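Local coordinates for protein endolysin 2638A (Staphylococcus phage 2638A, PDB 7AQH) that degrades host peptidoglycan as a zinc-dependent phage endolysin that leads to host cell lysis, the piece described here being its C-terminal SH3b cell wall-binding domain, at residues I26-K31 with V73-R78; T19-E24 with L43-T48; I9-E14 with Y51-K56. All coordinates share one frame; numbering follows the deposited sequence.

Contact 1 of 3, residues I26-K31 with V73-R78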
loop_
_atom_site.group_PDB
_atom_site.type_symbol
_atom_site.label_atom_id
_atom_site.label_comp_id
_atom_site.label_asym_id
_atom_site.label_seq_id
_atom_site.Cartn_x
_atom_site.Cartn_y
_atom_site.Cartn_z
ATOM N N ILE A 26 8.823 -5.103 -3.090
ATOM C CA ILE A 26 7.747 -4.200 -3.474
ATOM C C ILE A 26 8.283 -2.776 -3.498
ATOM O O ILE A 26 9.014 -2.360 -2.593
ATOM C CB ILE A 26 6.538 -4.310 -2.523
ATOM C CG1 ILE A 26 6.148 -5.777 -2.340
ATOM C CG2 ILE A 26 5.365 -3.512 -3.063
ATOM C CD1 ILE A 26 5.031 -5.992 -1.348
ATOM N N ILE A 27 7.922 -2.033 -4.541
ATOM C CA ILE A 27 8.344 -0.644 -4.684
ATOM C C ILE A 27 7.395 0.245 -3.894
ATOM O O ILE A 27 6.169 0.118 -4.002
ATOM C CB ILE A 27 8.386 -0.236 -6.165
ATOM C CG1 ILE A 27 9.416 -1.077 -6.922
ATOM C CG2 ILE A 27 8.698 1.245 -6.300
ATOM C CD1 ILE A 27 9.462 -0.796 -8.409
ATOM N N THR A 28 7.960 1.148 -3.096
ATOM C CA THR A 28 7.191 2.071 -2.275
ATOM C C THR A 28 7.230 3.470 -2.876
ATOM O O THR A 28 8.165 3.830 -3.599
ATOM C CB THR A 28 7.725 2.108 -0.840
ATOM O OG1 THR A 28 9.083 2.566 -0.847
ATOM C CG2 THR A 28 7.667 0.720 -0.216
ATOM N N ARG A 29 6.201 4.258 -2.568
ATOM C CA ARG A 29 6.022 5.582 -3.145
ATOM C C ARG A 29 5.842 6.611 -2.038
ATOM O O ARG A 29 5.477 6.283 -0.907
ATOM C CB ARG A 29 4.813 5.622 -4.091
ATOM C CG ARG A 29 4.875 4.629 -5.240
ATOM C CD ARG A 29 5.934 5.014 -6.261
ATOM N NE ARG A 29 6.074 4.007 -7.309
ATOM C CZ ARG A 29 6.871 4.134 -8.365
ATOM N NH1 ARG A 29 7.603 5.228 -8.520
ATOM N NH2 ARG A 29 6.935 3.166 -9.269
ATOM N N TYR A 30 6.104 7.872 -2.379
ATOM C CA TYR A 30 5.837 8.984 -1.481
ATOM C C TYR A 30 4.490 9.628 -1.822
ATOM O O TYR A 30 3.830 9.275 -2.805
ATOM C CB TYR A 30 6.974 10.014 -1.547
ATOM C CG TYR A 30 8.249 9.601 -0.831
ATOM C CD1 TYR A 30 8.246 9.307 0.527
ATOM C CD2 TYR A 30 9.458 9.508 -1.516
ATOM C CE1 TYR A 30 9.407 8.926 1.184
ATOM C CE2 TYR A 30 10.623 9.129 -0.864
ATOM C CZ TYR A 30 10.591 8.839 0.483
ATOM O OH TYR A 30 11.750 8.462 1.125
ATOM N N LYS A 31 4.083 10.587 -0.986
ATOM C CA LYS A 31 2.910 11.425 -1.228
ATOM C C LYS A 31 1.604 10.648 -1.135
ATOM O O LYS A 31 0.749 10.979 -0.308
ATOM C CB LYS A 31 3.005 12.135 -2.579
ATOM C CG LYS A 31 4.147 13.148 -2.687
ATOM C CD LYS A 31 4.190 13.765 -4.074
ATOM C CE LYS A 31 3.065 14.789 -4.236
ATOM N NZ LYS A 31 3.214 15.551 -5.500
ATOM N N VAL A 73 4.672 6.754 3.679
ATOM C CA VAL A 73 5.025 5.872 2.574
ATOM C C VAL A 73 3.847 4.959 2.271
ATOM O O VAL A 73 3.231 4.403 3.187
ATOM C CB VAL A 73 6.287 5.038 2.883
ATOM C CG1 VAL A 73 6.604 4.108 1.722
ATOM C CG2 VAL A 73 7.470 5.949 3.183
ATOM N N TYR A 74 3.541 4.805 0.986
ATOM C CA TYR A 74 2.454 3.956 0.523
ATOM C C TYR A 74 3.022 2.770 -0.244
ATOM O O TYR A 74 3.963 2.919 -1.031
ATOM C CB TYR A 74 1.486 4.740 -0.367
ATOM C CG TYR A 74 0.867 5.939 0.315
ATOM C CD1 TYR A 74 1.547 7.147 0.387
ATOM C CD2 TYR A 74 -0.401 5.866 0.876
ATOM C CE1 TYR A 74 0.986 8.246 1.009
ATOM C CE2 TYR A 74 -0.972 6.962 1.497
ATOM C CZ TYR A 74 -0.274 8.149 1.560
ATOM O OH TYR A 74 -0.836 9.243 2.176
ATOM N N MET A 75 2.441 1.591 -0.017
ATOM C CA MET A 75 2.913 0.364 -0.639
ATOM C C MET A 75 1.732 -0.414 -1.206
ATOM O O MET A 75 0.722 -0.608 -0.507
ATOM C CB MET A 75 3.679 -0.501 0.371
ATOM C CG MET A 75 4.384 -1.696 -0.246
ATOM S SD MET A 75 4.745 -2.994 0.953
ATOM C CE MET A 75 5.562 -2.059 2.240
ATOM N N PRO A 76 1.810 -0.875 -2.453
ATOM C CA PRO A 76 0.773 -1.771 -2.971
ATOM C C PRO A 76 0.926 -3.168 -2.392
ATOM O O PRO A 76 2.033 -3.629 -2.103
ATOM C CB PRO A 76 1.021 -1.763 -4.482
ATOM C CG PRO A 76 2.483 -1.491 -4.606
ATOM C CD PRO A 76 2.839 -0.572 -3.464
ATOM N N VAL A 77 -0.208 -3.846 -2.220
ATOM C CA VAL A 77 -0.207 -5.156 -1.581
ATOM C C VAL A 77 -1.027 -6.152 -2.392
ATOM O O VAL A 77 -0.994 -7.357 -2.124
ATOM C CB VAL A 77 -0.733 -5.064 -0.137
ATOM C CG1 VAL A 77 0.202 -4.218 0.713
ATOM C CG2 VAL A 77 -2.142 -4.491 -0.122
ATOM N N ARG A 78 -1.766 -5.661 -3.384
ATOM C CA ARG A 78 -2.581 -6.547 -4.205
ATOM C C ARG A 78 -3.275 -5.724 -5.280
ATOM O O ARG A 78 -3.479 -4.515 -5.127
ATOM C CB ARG A 78 -3.611 -7.307 -3.364
ATOM C CG ARG A 78 -4.740 -6.444 -2.825
ATOM C CD ARG A 78 -5.438 -7.128 -1.661
ATOM N NE ARG A 78 -5.755 -8.523 -1.958
ATOM C CZ ARG A 78 -6.340 -9.353 -1.102
ATOM N NH1 ARG A 78 -6.676 -8.932 0.110
ATOM N NH2 ARG A 78 -6.590 -10.606 -1.457
#
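Ile-26 and Met-75 cross at about a right angle, the methyl CG2 of Ile-26 lying 3.5 Å from CG of Met-75. A chi1 of -50° sets CG1 of Ile-26 beside the backbone N and leaves CG2 anti to it, against the proline ring, 3.8 Å from CG of Pro-76. In Met-75, chi1 (-171°) and chi2, both near anti, carry SD out to 3.8 Å from CD1 of Ile-26, and the bend at chi3 then turns CE. Two residues on, Thr-28 meets Val-73 obliquely: the branch CG1 of Val-73, anti to the backbone N, reaches CB of Thr-28 at 3.4 Å, while its CG2 lies beside CE1 of the Tyr-30 ring. On the other side of the sheet, where Arg-29 and Tyr-74 project, the Tyr-74 ring swings toward Lys-31 in the loop that follows, its CE1 3.0 Å from Lys-31 O. The backbones are antiparallel, and Arg-29 and Tyr-74 form a hydrogen-bonded pair: Arg-29 N to Tyr-74 O is 3.0 Å and Tyr-74 N to Arg-29 O is 3.1 Å, both bonds lying in the plane of the accepting carbonyl. Strand 26-30 sits between strand 72-77 and strand 39-43, bonded to the latter at Ile-26 and Thr-28, with Tyr-30 bonded to Pro-38 just before it. Strand 60-66 flanks 72-77, and Phe-18 and Val-20 of strand 10-20 pack on Ile-26 inside this SH3b barrel.

Contact 2 of 3, residues T19-E24 with L43-T48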
loop_
_atom_site.group_PDB
_atom_site.type_symbol
_atom_site.label_atom_id
_atom_site.label_comp_id
_atom_site.label_asym_id
_atom_site.label_seq_id
_atom_site.Cartn_x
_atom_site.Cartn_y
_atom_site.Cartn_z
ATOM N N THR A 19 4.247 -8.487 6.110
ATOM C CA THR A 19 5.529 -9.082 5.747
ATOM C C THR A 19 5.552 -9.338 4.246
ATOM O O THR A 19 4.711 -10.078 3.725
ATOM C CB THR A 19 5.781 -10.385 6.508
ATOM O OG1 THR A 19 5.135 -10.334 7.788
ATOM C CG2 THR A 19 7.281 -10.633 6.677
ATOM N N VAL A 20 6.519 -8.729 3.558
ATOM C CA VAL A 20 6.588 -8.840 2.106
ATOM C C VAL A 20 7.017 -10.249 1.724
ATOM O O VAL A 20 8.033 -10.762 2.210
ATOM C CB VAL A 20 7.550 -7.789 1.532
ATOM C CG1 VAL A 20 7.772 -8.026 0.046
ATOM C CG2 VAL A 20 7.015 -6.387 1.782
ATOM N N THR A 21 6.240 -10.884 0.847
ATOM C CA THR A 21 6.572 -12.195 0.314
ATOM C C THR A 21 6.826 -12.165 -1.186
ATOM O O THR A 21 7.156 -13.207 -1.765
ATOM C CB THR A 21 5.460 -13.207 0.628
ATOM O OG1 THR A 21 5.922 -14.531 0.335
ATOM C CG2 THR A 21 4.223 -12.916 -0.205
ATOM N N ALA A 22 6.683 -11.009 -1.825
ATOM C CA ALA A 22 6.941 -10.902 -3.252
ATOM C C ALA A 22 8.418 -11.165 -3.531
ATOM O O ALA A 22 9.284 -10.582 -2.864
ATOM C CB ALA A 22 6.543 -9.520 -3.768
ATOM N N PRO A 23 8.745 -12.034 -4.490
ATOM C CA PRO A 23 10.158 -12.405 -4.693
ATOM C C PRO A 23 11.092 -11.215 -4.861
ATOM O O PRO A 23 12.108 -11.121 -4.160
ATOM C CB PRO A 23 10.097 -13.278 -5.954
ATOM C CG PRO A 23 8.708 -13.846 -5.947
ATOM C CD PRO A 23 7.835 -12.765 -5.389
ATOM N N GLU A 24 10.767 -10.294 -5.770
ATOM C CA GLU A 24 11.614 -9.153 -6.093
ATOM C C GLU A 24 11.319 -7.937 -5.219
ATOM O O GLU A 24 11.769 -6.829 -5.534
ATOM C CB GLU A 24 11.442 -8.803 -7.577
ATOM C CG GLU A 24 12.159 -7.549 -8.058
ATOM C CD GLU A 24 13.664 -7.700 -8.104
ATOM O OE1 GLU A 24 14.151 -8.784 -8.492
ATOM O OE2 GLU A 24 14.362 -6.727 -7.748
ATOM N N LEU A 43 10.811 -2.494 -0.499
ATOM C CA LEU A 43 10.741 -3.426 0.619
ATOM C C LEU A 43 10.914 -4.842 0.084
ATOM O O LEU A 43 10.081 -5.324 -0.692
ATOM C CB LEU A 43 9.417 -3.285 1.368
ATOM C CG LEU A 43 9.402 -3.826 2.800
ATOM C CD1 LEU A 43 10.386 -3.064 3.675
ATOM C CD2 LEU A 43 8.001 -3.767 3.386
ATOM N N GLN A 44 11.992 -5.503 0.493
ATOM C CA GLN A 44 12.350 -6.810 -0.035
ATOM C C GLN A 44 11.628 -7.924 0.718
ATOM O O GLN A 44 11.044 -7.719 1.785
ATOM C CB GLN A 44 13.861 -7.027 0.047
ATOM C CG GLN A 44 14.700 -5.896 -0.527
ATOM C CD GLN A 44 16.187 -6.105 -0.309
ATOM O OE1 GLN A 44 16.896 -5.197 0.126
ATOM N NE2 GLN A 44 16.668 -7.306 -0.615
ATOM N N LYS A 45 11.673 -9.122 0.137
ATOM C CA LYS A 45 11.072 -10.287 0.769
ATOM C C LYS A 45 11.627 -10.482 2.174
ATOM O O LYS A 45 12.798 -10.211 2.449
ATOM C CB LYS A 45 11.334 -11.539 -0.069
ATOM C CG LYS A 45 10.663 -12.799 0.457
ATOM C CD LYS A 45 10.774 -13.950 -0.537
ATOM C CE LYS A 45 10.200 -15.239 0.033
ATOM N NZ LYS A 45 8.716 -15.212 0.082
ATOM N N GLY A 46 10.763 -10.944 3.075
ATOM C CA GLY A 46 11.124 -11.169 4.453
ATOM C C GLY A 46 10.996 -9.957 5.353
ATOM O O GLY A 46 10.745 -10.114 6.551
ATOM N N GLN A 47 11.159 -8.755 4.808
ATOM C CA GLN A 47 11.049 -7.550 5.617
ATOM C C GLN A 47 9.598 -7.295 6.001
ATOM O O GLN A 47 8.675 -7.567 5.228
ATOM C CB GLN A 47 11.613 -6.344 4.868
ATOM C CG GLN A 47 13.112 -6.404 4.635
ATOM C CD GLN A 47 13.637 -5.177 3.922
ATOM O OE1 GLN A 47 13.029 -4.688 2.969
ATOM N NE2 GLN A 47 14.770 -4.665 4.386
ATOM N N THR A 48 9.401 -6.773 7.210
ATOM C CA THR A 48 8.077 -6.541 7.764
ATOM C C THR A 48 7.923 -5.083 8.173
ATOM O O THR A 48 8.874 -4.441 8.627
ATOM C CB THR A 48 7.816 -7.434 8.983
ATOM O OG1 THR A 48 7.957 -8.810 8.614
ATOM C CG2 THR A 48 6.416 -7.198 9.522
#
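Val-20 N donates to Gln-47 O (3.0 Å, nearly along the C=O axis) and Val-20 O accepts from Gly-46 N (2.9 Å, in the carbonyl plane), so that a type II beta turn from Gln-44 to Gln-47 satisfies both backbone polar atoms of this buried valine, next to the antiparallel non-hydrogen-bonded pair Thr-19 and Thr-48. Val-20 points its side chain into the bend: CG1, anti to the backbone N (chi1 172°), lies 3.6 Å from Leu-43 O, and CG2 meets CD2 of Leu-43 obliquely. Lys-45 stretches alongside Thr-21, extended until chi4 turns its tip (73°), and NZ donates to Thr-21 O at 3.1 Å from above the carbonyl plane. Thr-19 OG1 makes a weak hydrogen bond to Thr-48 OG1. Within the turn the amide of Gln-44 is gripped by the side chain of Gln-47, N to OE1 2.8 Å, the donor standing above the amide plane. Gly-46 occupies the third position of the turn with positive phi (86°), where a side chain would press on the preceding carbonyl oxygen. In the SH3b fold this turn connects strands 39-43 and 48-51 and closes over the end of strand 10-20; strand 92-93 borders that strand through Thr-19 and Glu-93, while Leu-43 is tied to Ile-26 of strand 26-30.

Contact 3 of 3, residues I9-E14 with Y51-K56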
loop_
_atom_site.group_PDB
_atom_site.type_symbol
_atom_site.label_atom_id
_atom_site.label_comp_id
_atom_site.label_asym_id
_atom_site.label_seq_id
_atom_site.Cartn_x
_atom_site.Cartn_y
_atom_site.Cartn_z
ATOM N N ILE A 9 -9.514 8.534 -3.520
ATOM C CA ILE A 9 -8.701 7.508 -2.878
ATOM C C ILE A 9 -9.521 6.862 -1.770
ATOM O O ILE A 9 -9.919 7.529 -0.809
ATOM C CB ILE A 9 -7.392 8.094 -2.326
ATOM C CG1 ILE A 9 -6.585 8.754 -3.445
ATOM C CG2 ILE A 9 -6.568 7.007 -1.650
ATOM C CD1 ILE A 9 -5.310 9.415 -2.969
ATOM N N TRP A 10 -9.769 5.563 -1.901
ATOM C CA TRP A 10 -10.449 4.804 -0.860
ATOM C C TRP A 10 -9.467 4.524 0.269
ATOM O O TRP A 10 -8.416 3.916 0.045
ATOM C CB TRP A 10 -11.007 3.500 -1.425
ATOM C CG TRP A 10 -12.121 3.688 -2.411
ATOM C CD1 TRP A 10 -12.022 3.665 -3.771
ATOM C CD2 TRP A 10 -13.505 3.918 -2.114
ATOM N NE1 TRP A 10 -13.256 3.872 -4.341
ATOM C CE2 TRP A 10 -14.183 4.030 -3.344
ATOM C CE3 TRP A 10 -14.234 4.043 -0.928
ATOM C CZ2 TRP A 10 -15.555 4.260 -3.423
ATOM C CZ3 TRP A 10 -15.597 4.272 -1.008
ATOM C CH2 TRP A 10 -16.243 4.377 -2.246
ATOM N N TYR A 11 -9.801 4.964 1.480
ATOM C CA TYR A 11 -8.940 4.759 2.632
ATOM C C TYR A 11 -9.756 4.192 3.783
ATOM O O TYR A 11 -10.978 4.355 3.849
ATOM C CB TYR A 11 -8.244 6.060 3.068
ATOM C CG TYR A 11 -9.172 7.115 3.632
ATOM C CD1 TYR A 11 -9.417 7.193 4.997
ATOM C CD2 TYR A 11 -9.795 8.039 2.802
ATOM C CE1 TYR A 11 -10.259 8.155 5.520
ATOM C CE2 TYR A 11 -10.639 9.006 3.318
ATOM C CZ TYR A 11 -10.867 9.059 4.677
ATOM O OH TYR A 11 -11.706 10.018 5.196
ATOM N N LYS A 12 -9.060 3.518 4.694
ATOM C CA LYS A 12 -9.693 2.942 5.870
ATOM C C LYS A 12 -8.642 2.729 6.948
ATOM O O LYS A 12 -7.509 2.338 6.651
ATOM C CB LYS A 12 -10.380 1.614 5.536
ATOM C CG LYS A 12 -10.875 0.849 6.753
ATOM C CD LYS A 12 -11.248 -0.579 6.387
ATOM C CE LYS A 12 -10.056 -1.327 5.810
ATOM N NZ LYS A 12 -10.408 -2.717 5.405
ATOM N N ALA A 13 -9.024 2.991 8.194
ATOM C CA ALA A 13 -8.115 2.783 9.309
ATOM C C ALA A 13 -7.956 1.293 9.580
ATOM O O ALA A 13 -8.927 0.531 9.554
ATOM C CB ALA A 13 -8.624 3.501 10.560
ATOM N N GLU A 14 -6.717 0.879 9.838
ATOM C CA GLU A 14 -6.415 -0.518 10.121
ATOM C C GLU A 14 -5.003 -0.647 10.669
ATOM O O GLU A 14 -4.040 -0.216 10.028
ATOM C CB GLU A 14 -6.585 -1.372 8.862
ATOM C CG GLU A 14 -6.150 -2.817 9.027
ATOM C CD GLU A 14 -6.505 -3.674 7.829
ATOM O OE1 GLU A 14 -7.504 -3.361 7.149
ATOM O OE2 GLU A 14 -5.783 -4.658 7.565
ATOM N N TYR A 51 1.624 -0.977 9.230
ATOM C CA TYR A 51 0.863 0.087 8.608
ATOM C C TYR A 51 -0.309 0.472 9.498
ATOM O O TYR A 51 -0.750 -0.296 10.357
ATOM C CB TYR A 51 0.362 -0.360 7.237
ATOM C CG TYR A 51 -0.573 -1.553 7.285
ATOM C CD1 TYR A 51 -0.076 -2.850 7.269
ATOM C CD2 TYR A 51 -1.950 -1.383 7.340
ATOM C CE1 TYR A 51 -0.919 -3.943 7.309
ATOM C CE2 TYR A 51 -2.805 -2.473 7.380
ATOM C CZ TYR A 51 -2.284 -3.751 7.363
ATOM O OH TYR A 51 -3.132 -4.837 7.403
ATOM N N ASP A 52 -0.825 1.676 9.267
ATOM C CA ASP A 52 -1.932 2.213 10.043
ATOM C C ASP A 52 -3.131 2.581 9.185
ATOM O O ASP A 52 -4.159 2.998 9.730
ATOM C CB ASP A 52 -1.475 3.441 10.845
ATOM C CG ASP A 52 -0.824 4.496 9.972
ATOM O OD1 ASP A 52 -0.973 4.424 8.734
ATOM O OD2 ASP A 52 -0.163 5.399 10.523
ATOM N N GLU A 53 -3.028 2.445 7.866
ATOM C CA GLU A 53 -4.115 2.802 6.968
ATOM C C GLU A 53 -3.986 1.989 5.689
ATOM O O GLU A 53 -2.878 1.690 5.233
ATOM C CB GLU A 53 -4.103 4.303 6.657
ATOM C CG GLU A 53 -5.326 4.797 5.905
ATOM C CD GLU A 53 -5.222 6.264 5.532
ATOM O OE1 GLU A 53 -4.091 6.735 5.287
ATOM O OE2 GLU A 53 -6.268 6.945 5.490
ATOM N N VAL A 54 -5.132 1.635 5.116
ATOM C CA VAL A 54 -5.200 0.887 3.867
ATOM C C VAL A 54 -5.924 1.739 2.836
ATOM O O VAL A 54 -6.910 2.411 3.157
ATOM C CB VAL A 54 -5.908 -0.472 4.049
ATOM C CG1 VAL A 54 -5.873 -1.264 2.753
ATOM C CG2 VAL A 54 -5.265 -1.259 5.180
ATOM N N GLN A 55 -5.435 1.709 1.599
ATOM C CA GLN A 55 -6.025 2.483 0.518
ATOM C C GLN A 55 -6.271 1.595 -0.692
ATOM O O GLN A 55 -5.603 0.575 -0.888
ATOM C CB GLN A 55 -5.133 3.668 0.115
ATOM C CG GLN A 55 -4.810 4.626 1.251
ATOM C CD GLN A 55 -3.668 4.140 2.120
ATOM O OE1 GLN A 55 -2.894 3.271 1.719
ATOM N NE2 GLN A 55 -3.555 4.702 3.318
ATOM N N LYS A 56 -7.246 2.000 -1.504
ATOM C CA LYS A 56 -7.558 1.346 -2.770
ATOM C C LYS A 56 -7.556 2.420 -3.848
ATOM O O LYS A 56 -8.425 3.298 -3.854
ATOM C CB LYS A 56 -8.906 0.625 -2.715
ATOM C CG LYS A 56 -8.924 -0.597 -1.812
ATOM C CD LYS A 56 -10.272 -1.300 -1.867
ATOM C CE LYS A 56 -11.403 -0.364 -1.471
ATOM N NZ LYS A 56 -12.723 -1.056 -1.467
#
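The indole of Trp-10 has the carbonyl oxygen of Lys-56 at its edge, in the ring plane, 3.6 Å from CD1. NZ of Lys-56 stands over the five-membered ring, 23° off its normal, but 5.2 Å from the centroid, so any cation-pi attraction there is weak; the same lysine makes a cation-pi contact with Trp-2. The Tyr-51 ring carries the carboxyl carbon of Glu-14 at its edge, in plane. Its hydroxyl donates to OE2 of Glu-14 at 2.7 Å, reaching that oxygen from above the carboxylate plane, with ring and carboxylate turned 56° apart. Glu-14 gets there on an extended chain, CG anti to the backbone N, passing CG2 of Val-54; its other oxygen OE1 has a weak salt bridge with Lys-12 NZ at 3.4 Å. The hydroxyl donor and the nearby ammonium would be expected to stabilise the carboxylate. On the opposite face, which holds Tyr-11, Glu-53 and Gln-55, OE2 of Glu-53 approaches the Tyr-11 ring at CD1 (3.2 Å), the planes steeply inclined.

These groups ride on an antiparallel strand pair of the SH3b barrel, 10-14 against 53-56, whose segment axes run 161° apart. Lys-12 and Val-54 form a hydrogen-bonded pair, with Val-54 N to Lys-12 O 2.9 Å and nearly straight; Trp-10 and Lys-56 form another. Between them Tyr-11 faces Gln-55, a non-hydrogen-bonded pair. At Asp-52 the chain turns a corner; strand 10-20 pairs with 53-57 on one side of it and with 48-51 on the other. CB of Gln-55 packs on CG2 of Ile-9 at 4.0 Å, the chains side by side, while its NE2 binds OG of Ser-64 in strand 60-66 and, weakly, OE1 of Glu-53.

Overall arrangement
The three contacts belong to one curled antiparallel sheet. Contacts 1 and 3 are partly buried strand pairings, whereas contact 2 is a surface contact, about 13 Å from the chain centre against about 5 Å for contact 1, and relies on a turn. Contacts 2 and 3 share strand 10-20 but lie on opposite sides of the centre, about 20 Å apart between centres. Contact 1 links to contact 2 through Ile-26 N and Leu-43 O, 2.7 Å apart, and through Met-75 packing on Leu-43; it meets contact 3 where Tyr-74 touches Gln-55. Chemistry follows place: aliphatic and sulphur packing in contact 1, turn-to-strand backbone bonds with a lysine reaching a carbonyl in contact 2, charged and aromatic side chains in contact 3.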